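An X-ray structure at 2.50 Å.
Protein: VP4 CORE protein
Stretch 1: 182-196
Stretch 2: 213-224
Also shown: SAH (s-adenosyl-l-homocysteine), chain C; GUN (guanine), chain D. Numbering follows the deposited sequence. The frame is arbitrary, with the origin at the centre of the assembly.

Stretch 1 182-196: MLDYIVYSAEEVHYI
Stretch 2 213-224: GRFRRVLWHVYD

Each stretch opens with the end of a helix (182-186 and 213-216), turns through a loop, and enters a strand (192-196 and 219-223). The strands are adjacent and parallel, their N-to-C directions 14° apart, in the register Glu192-Leu219, Val193-Trp220, His194-His221, Tyr195-Val222, Ile196-Tyr223, with CA-CA separations of 4.5-5.0 Å. Strand phi/psi runs from -143/126 at Glu192 to -91/130 at Ile196, and stays near -100/115 from Leu219 to His221. The backbone ladder alternates as parallel pairing requires: Leu219 N to Glu191 O (2.8 Å), Val193 N to Leu219 O (2.8 Å), His221 N to Val193 O (2.7 Å), Tyr195 N to His221 O (2.7 Å), Tyr223 N to Tyr195 O (2.8 Å).

Glu192, His194, Ile196, Leu219, His221 and Tyr223 share one sheet face. Here His194 (chi1 m, chi2 -105°) uses both ring nitrogens: NE2 donates to Glu192 OE1 at 2.6 Å, and ND1 hydrogen-bonds Tyr223 OH at 2.6 Å, the proton's side undecided. His221 (m) places its ring near parallel to that of His194, planes at 17°, but slid apart so that they barely overlap. Ile196 CD1 packs 3.4 Å from Tyr223 CD1 (Tyr223 chi1 m, chi2 76°).

On the other face, Val193 (t) sets CG1 3.7 Å from Trp220 CZ3 and CG2 3.8 Å from Val218 CG1. The indole of Trp220 (m, chi2 94°) meets Leu183, in the first helix, and Val187, the first residue beyond it: Val187 CG2 lies 3.9 Å from Trp220 CH2, and Leu183 CD2 lies 4.2 Å from Trp220 CZ3. Trp220 NE1 donates to Phe215 O at 3.2 Å, tying the strand of stretch 2 to its own preceding helix.

Ligands occupy both ends: Arg214 NH1 (chi1-chi3 p, t, p) and Asp184 O each lie 3.0 Å from guanine, at O6 and N2 respectively, whereas Asp224 OD1 accepts from SAH O2' at 2.7 Å.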

# COMPACT_ATOMS: atom_id res chain seq x y z
N MET A 182 -22.30 7.94 3.94
CA MET A 182 -22.93 7.52 2.68
C MET A 182 -22.10 8.04 1.50
O MET A 182 -21.61 7.24 0.70
CB MET A 182 -24.38 8.00 2.61
CG MET A 182 -25.16 7.45 1.47
SD MET A 182 -26.31 8.73 1.01
CE MET A 182 -27.52 7.77 0.16
N LEU A 183 -21.91 9.35 1.43
CA LEU A 183 -21.05 9.97 0.43
C LEU A 183 -19.63 9.39 0.46
O LEU A 183 -19.03 9.21 -0.59
CB LEU A 183 -21.01 11.49 0.59
CG LEU A 183 -22.33 12.29 0.55
CD1 LEU A 183 -22.09 13.70 1.04
CD2 LEU A 183 -22.97 12.31 -0.84
N ASP A 184 -19.13 9.07 1.65
CA ASP A 184 -17.77 8.52 1.79
C ASP A 184 -17.46 7.30 0.93
O ASP A 184 -16.39 7.24 0.33
CB ASP A 184 -17.47 8.17 3.24
CG ASP A 184 -16.98 9.34 4.02
OD1 ASP A 184 -16.66 10.38 3.40
OD2 ASP A 184 -16.92 9.22 5.26
N TYR A 185 -18.37 6.32 0.90
CA TYR A 185 -18.15 5.13 0.09
C TYR A 185 -18.67 5.20 -1.35
O TYR A 185 -18.23 4.44 -2.20
CB TYR A 185 -18.66 3.89 0.81
CG TYR A 185 -20.15 3.80 0.93
CD1 TYR A 185 -20.94 3.39 -0.14
CD2 TYR A 185 -20.79 4.08 2.14
CE1 TYR A 185 -22.31 3.30 -0.03
CE2 TYR A 185 -22.15 3.98 2.26
CZ TYR A 185 -22.91 3.59 1.18
OH TYR A 185 -24.28 3.48 1.30
N ILE A 186 -19.62 6.08 -1.63
CA ILE A 186 -20.16 6.14 -2.99
C ILE A 186 -19.39 7.10 -3.89
O ILE A 186 -19.26 6.84 -5.07
CB ILE A 186 -21.70 6.43 -3.01
CG1 ILE A 186 -22.34 6.01 -4.35
CG2 ILE A 186 -21.98 7.91 -2.70
CD1 ILE A 186 -22.40 4.51 -4.61
N VAL A 187 -18.88 8.20 -3.33
CA VAL A 187 -18.16 9.20 -4.13
C VAL A 187 -16.71 8.76 -4.36
O VAL A 187 -15.93 8.66 -3.42
CB VAL A 187 -18.17 10.61 -3.48
CG1 VAL A 187 -17.38 11.62 -4.33
CG2 VAL A 187 -19.60 11.10 -3.25
N TYR A 188 -16.37 8.48 -5.62
CA TYR A 188 -14.98 8.15 -6.00
C TYR A 188 -14.56 8.60 -7.41
O TYR A 188 -13.58 9.30 -7.57
CB TYR A 188 -14.66 6.66 -5.80
CG TYR A 188 -13.33 6.26 -6.39
CD1 TYR A 188 -12.12 6.73 -5.82
CD2 TYR A 188 -13.25 5.45 -7.51
CE1 TYR A 188 -10.89 6.39 -6.34
CE2 TYR A 188 -12.01 5.11 -8.05
CZ TYR A 188 -10.84 5.59 -7.45
OH TYR A 188 -9.61 5.26 -7.96
N SER A 189 -15.31 8.17 -8.43
CA SER A 189 -14.96 8.43 -9.83
C SER A 189 -15.94 9.33 -10.57
O SER A 189 -15.64 9.76 -11.68
CB SER A 189 -14.75 7.12 -10.62
OG SER A 189 -15.96 6.42 -10.84
N ALA A 190 -17.09 9.61 -9.96
CA ALA A 190 -18.09 10.48 -10.58
C ALA A 190 -17.59 11.93 -10.65
O ALA A 190 -17.13 12.47 -9.64
CB ALA A 190 -19.39 10.42 -9.81
N GLU A 191 -17.68 12.53 -11.84
CA GLU A 191 -17.38 13.96 -12.02
C GLU A 191 -18.57 14.83 -11.68
O GLU A 191 -18.41 16.02 -11.39
CB GLU A 191 -16.99 14.26 -13.46
CG GLU A 191 -15.82 13.45 -13.98
CD GLU A 191 -15.86 13.32 -15.48
OE1 GLU A 191 -15.35 14.23 -16.18
OE2 GLU A 191 -16.41 12.30 -15.96
N GLU A 192 -19.77 14.25 -11.73
CA GLU A 192 -20.99 15.02 -11.56
C GLU A 192 -22.00 14.20 -10.78
O GLU A 192 -22.31 13.07 -11.14
CB GLU A 192 -21.54 15.41 -12.93
CG GLU A 192 -22.77 16.29 -12.93
CD GLU A 192 -23.29 16.52 -14.35
OE1 GLU A 192 -24.46 16.17 -14.63
OE2 GLU A 192 -22.52 17.04 -15.19
N VAL A 193 -22.50 14.79 -9.69
CA VAL A 193 -23.50 14.15 -8.85
C VAL A 193 -24.78 14.95 -8.80
O VAL A 193 -24.78 16.14 -8.48
CB VAL A 193 -23.00 13.96 -7.39
CG1 VAL A 193 -24.14 13.48 -6.48
CG2 VAL A 193 -21.83 13.00 -7.35
N HIS A 194 -25.88 14.28 -9.11
CA HIS A 194 -27.21 14.81 -8.91
C HIS A 194 -27.78 14.23 -7.61
O HIS A 194 -28.01 13.02 -7.51
CB HIS A 194 -28.09 14.48 -10.12
CG HIS A 194 -27.64 15.14 -11.38
ND1 HIS A 194 -28.29 16.22 -11.93
CD2 HIS A 194 -26.58 14.88 -12.19
CE1 HIS A 194 -27.66 16.60 -13.03
NE2 HIS A 194 -26.63 15.80 -13.22
N TYR A 195 -27.96 15.10 -6.62
CA TYR A 195 -28.33 14.70 -5.27
C TYR A 195 -29.74 15.21 -4.95
O TYR A 195 -29.93 16.37 -4.59
CB TYR A 195 -27.31 15.26 -4.26
CG TYR A 195 -27.37 14.75 -2.83
CD1 TYR A 195 -28.41 13.94 -2.38
CD2 TYR A 195 -26.38 15.11 -1.92
CE1 TYR A 195 -28.45 13.49 -1.06
CE2 TYR A 195 -26.42 14.67 -0.59
CZ TYR A 195 -27.45 13.86 -0.17
OH TYR A 195 -27.49 13.41 1.13
N ILE A 196 -30.71 14.31 -5.09
CA ILE A 196 -32.12 14.61 -4.87
C ILE A 196 -32.46 14.31 -3.42
O ILE A 196 -32.17 13.21 -2.92
CB ILE A 196 -33.07 13.73 -5.76
CG1 ILE A 196 -32.41 13.23 -7.07
CG2 ILE A 196 -34.42 14.42 -5.95
CD1 ILE A 196 -32.27 14.26 -8.16
N GLY A 213 -10.70 17.25 -1.25
CA GLY A 213 -10.28 16.81 -2.58
C GLY A 213 -11.42 16.33 -3.47
O GLY A 213 -11.77 16.98 -4.46
N ARG A 214 -12.01 15.19 -3.11
CA ARG A 214 -13.07 14.62 -3.92
C ARG A 214 -14.34 15.45 -3.94
O ARG A 214 -15.13 15.34 -4.88
CB ARG A 214 -13.37 13.16 -3.57
CG ARG A 214 -13.31 12.80 -2.13
CD ARG A 214 -13.44 11.29 -1.99
NE ARG A 214 -12.31 10.56 -2.57
CZ ARG A 214 -11.75 9.47 -2.03
NH1 ARG A 214 -12.21 8.98 -0.88
NH2 ARG A 214 -10.73 8.87 -2.63
N PHE A 215 -14.53 16.30 -2.92
CA PHE A 215 -15.58 17.30 -3.00
C PHE A 215 -15.33 18.26 -4.16
O PHE A 215 -16.17 18.39 -5.06
CB PHE A 215 -15.76 18.07 -1.69
CG PHE A 215 -16.81 19.13 -1.77
CD1 PHE A 215 -18.17 18.79 -1.69
CD2 PHE A 215 -16.46 20.47 -1.96
CE1 PHE A 215 -19.16 19.77 -1.78
CE2 PHE A 215 -17.45 21.47 -2.05
CZ PHE A 215 -18.80 21.12 -1.95
N ARG A 216 -14.17 18.92 -4.15
CA ARG A 216 -13.81 19.89 -5.19
C ARG A 216 -13.84 19.35 -6.62
O ARG A 216 -14.24 20.06 -7.54
CB ARG A 216 -12.46 20.55 -4.90
CG ARG A 216 -12.59 21.90 -4.21
CD ARG A 216 -11.34 22.77 -4.37
NE ARG A 216 -10.28 22.56 -3.37
CZ ARG A 216 -10.44 22.06 -2.14
NH1 ARG A 216 -11.65 21.68 -1.69
NH2 ARG A 216 -9.39 21.93 -1.34
N ARG A 217 -13.44 18.09 -6.80
CA ARG A 217 -13.41 17.47 -8.14
C ARG A 217 -14.80 17.08 -8.67
O ARG A 217 -14.93 16.55 -9.79
CB ARG A 217 -12.48 16.26 -8.15
CG ARG A 217 -11.03 16.52 -7.77
CD ARG A 217 -10.13 15.31 -8.08
NE ARG A 217 -10.78 14.02 -7.76
CZ ARG A 217 -10.75 13.41 -6.57
NH1 ARG A 217 -10.09 13.94 -5.55
NH2 ARG A 217 -11.39 12.25 -6.42
N VAL A 218 -15.85 17.33 -7.89
CA VAL A 218 -17.19 16.91 -8.28
C VAL A 218 -18.11 18.10 -8.52
O VAL A 218 -18.06 19.09 -7.79
CB VAL A 218 -17.77 15.94 -7.23
CG1 VAL A 218 -19.30 15.85 -7.32
CG2 VAL A 218 -17.13 14.57 -7.39
N LEU A 219 -18.92 18.02 -9.57
CA LEU A 219 -19.98 18.99 -9.78
C LEU A 219 -21.29 18.50 -9.15
O LEU A 219 -21.83 17.46 -9.54
CB LEU A 219 -20.15 19.35 -11.26
CG LEU A 219 -21.23 20.39 -11.56
CD1 LEU A 219 -20.99 21.69 -10.79
CD2 LEU A 219 -21.37 20.66 -13.07
N TRP A 220 -21.78 19.26 -8.18
CA TRP A 220 -22.91 18.86 -7.35
C TRP A 220 -24.21 19.57 -7.73
O TRP A 220 -24.37 20.75 -7.46
CB TRP A 220 -22.59 19.20 -5.89
CG TRP A 220 -21.42 18.50 -5.34
CD1 TRP A 220 -20.13 18.94 -5.30
CD2 TRP A 220 -21.42 17.20 -4.73
NE1 TRP A 220 -19.32 18.00 -4.71
CE2 TRP A 220 -20.09 16.92 -4.35
CE3 TRP A 220 -22.41 16.25 -4.49
CZ2 TRP A 220 -19.72 15.73 -3.73
CZ3 TRP A 220 -22.05 15.05 -3.86
CH2 TRP A 220 -20.71 14.81 -3.49
N HIS A 221 -25.12 18.85 -8.37
CA HIS A 221 -26.47 19.36 -8.60
C HIS A 221 -27.34 18.87 -7.47
O HIS A 221 -27.60 17.67 -7.35
CB HIS A 221 -27.02 18.88 -9.94
CG HIS A 221 -26.51 19.65 -11.12
ND1 HIS A 221 -26.94 20.92 -11.41
CD2 HIS A 221 -25.63 19.31 -12.09
CE1 HIS A 221 -26.33 21.34 -12.51
NE2 HIS A 221 -25.54 20.38 -12.94
N VAL A 222 -27.78 19.78 -6.61
CA VAL A 222 -28.51 19.39 -5.40
C VAL A 222 -29.96 19.87 -5.44
O VAL A 222 -30.23 21.05 -5.71
CB VAL A 222 -27.79 19.86 -4.10
CG1 VAL A 222 -26.38 19.26 -4.01
CG2 VAL A 222 -27.72 21.37 -4.00
N TYR A 223 -30.89 18.95 -5.20
CA TYR A 223 -32.32 19.22 -5.38
C TYR A 223 -33.10 19.07 -4.08
O TYR A 223 -33.05 18.01 -3.45
CB TYR A 223 -32.93 18.26 -6.41
CG TYR A 223 -32.21 18.15 -7.75
CD1 TYR A 223 -31.03 17.42 -7.87
CD2 TYR A 223 -32.76 18.73 -8.89
CE1 TYR A 223 -30.39 17.29 -9.10
CE2 TYR A 223 -32.13 18.60 -10.14
CZ TYR A 223 -30.95 17.88 -10.23
OH TYR A 223 -30.32 17.76 -11.44
N ASP A 224 -33.80 20.13 -3.69
CA ASP A 224 -34.70 20.12 -2.53
C ASP A 224 -35.41 21.46 -2.38
O ASP A 224 -34.76 22.50 -2.31
CB ASP A 224 -33.94 19.79 -1.23
CG ASP A 224 -34.84 19.31 -0.13
OD1 ASP A 224 -35.80 20.02 0.24
OD2 ASP A 224 -34.59 18.21 0.38
N SAH C . -30.13 14.25 2.56
CA SAH C . -30.64 14.97 3.77
CB SAH C . -31.69 14.16 4.54
CG SAH C . -32.95 13.87 3.73
SD SAH C . -34.36 14.79 4.38
C SAH C . -29.47 15.35 4.68
O SAH C . -28.42 14.72 4.66
OXT SAH C . -29.57 16.31 5.44
C5' SAH C . -35.44 14.38 2.99
C4' SAH C . -35.66 15.62 2.14
O4' SAH C . -36.25 15.29 0.91
C3' SAH C . -36.59 16.63 2.79
O3' SAH C . -35.80 17.71 3.24
C2' SAH C . -37.55 17.06 1.69
O2' SAH C . -37.54 18.46 1.52
C1' SAH C . -36.94 16.42 0.45
N9 SAH C . -37.88 16.00 -0.60
C8 SAH C . -39.13 15.44 -0.47
N7 SAH C . -39.60 15.19 -1.71
C5 SAH C . -38.68 15.57 -2.62
C6 SAH C . -38.65 15.53 -4.01
N6 SAH C . -39.68 15.05 -4.69
N1 SAH C . -37.54 16.01 -4.68
C2 SAH C . -36.47 16.52 -3.98
N3 SAH C . -36.51 16.54 -2.60
C4 SAH C . -37.59 16.08 -1.93
N9 GUN D . -11.72 3.76 4.34
C8 GUN D . -10.49 4.23 4.15
N7 GUN D . -10.53 5.25 3.30
C5 GUN D . -11.79 5.44 2.95
C6 GUN D . -12.40 6.36 2.10
O6 GUN D . -11.74 7.21 1.50
N1 GUN D . -13.80 6.29 1.94
C2 GUN D . -14.51 5.29 2.64
N2 GUN D . -15.82 5.20 2.51
N3 GUN D . -13.89 4.42 3.46
C4 GUN D . -12.56 4.49 3.62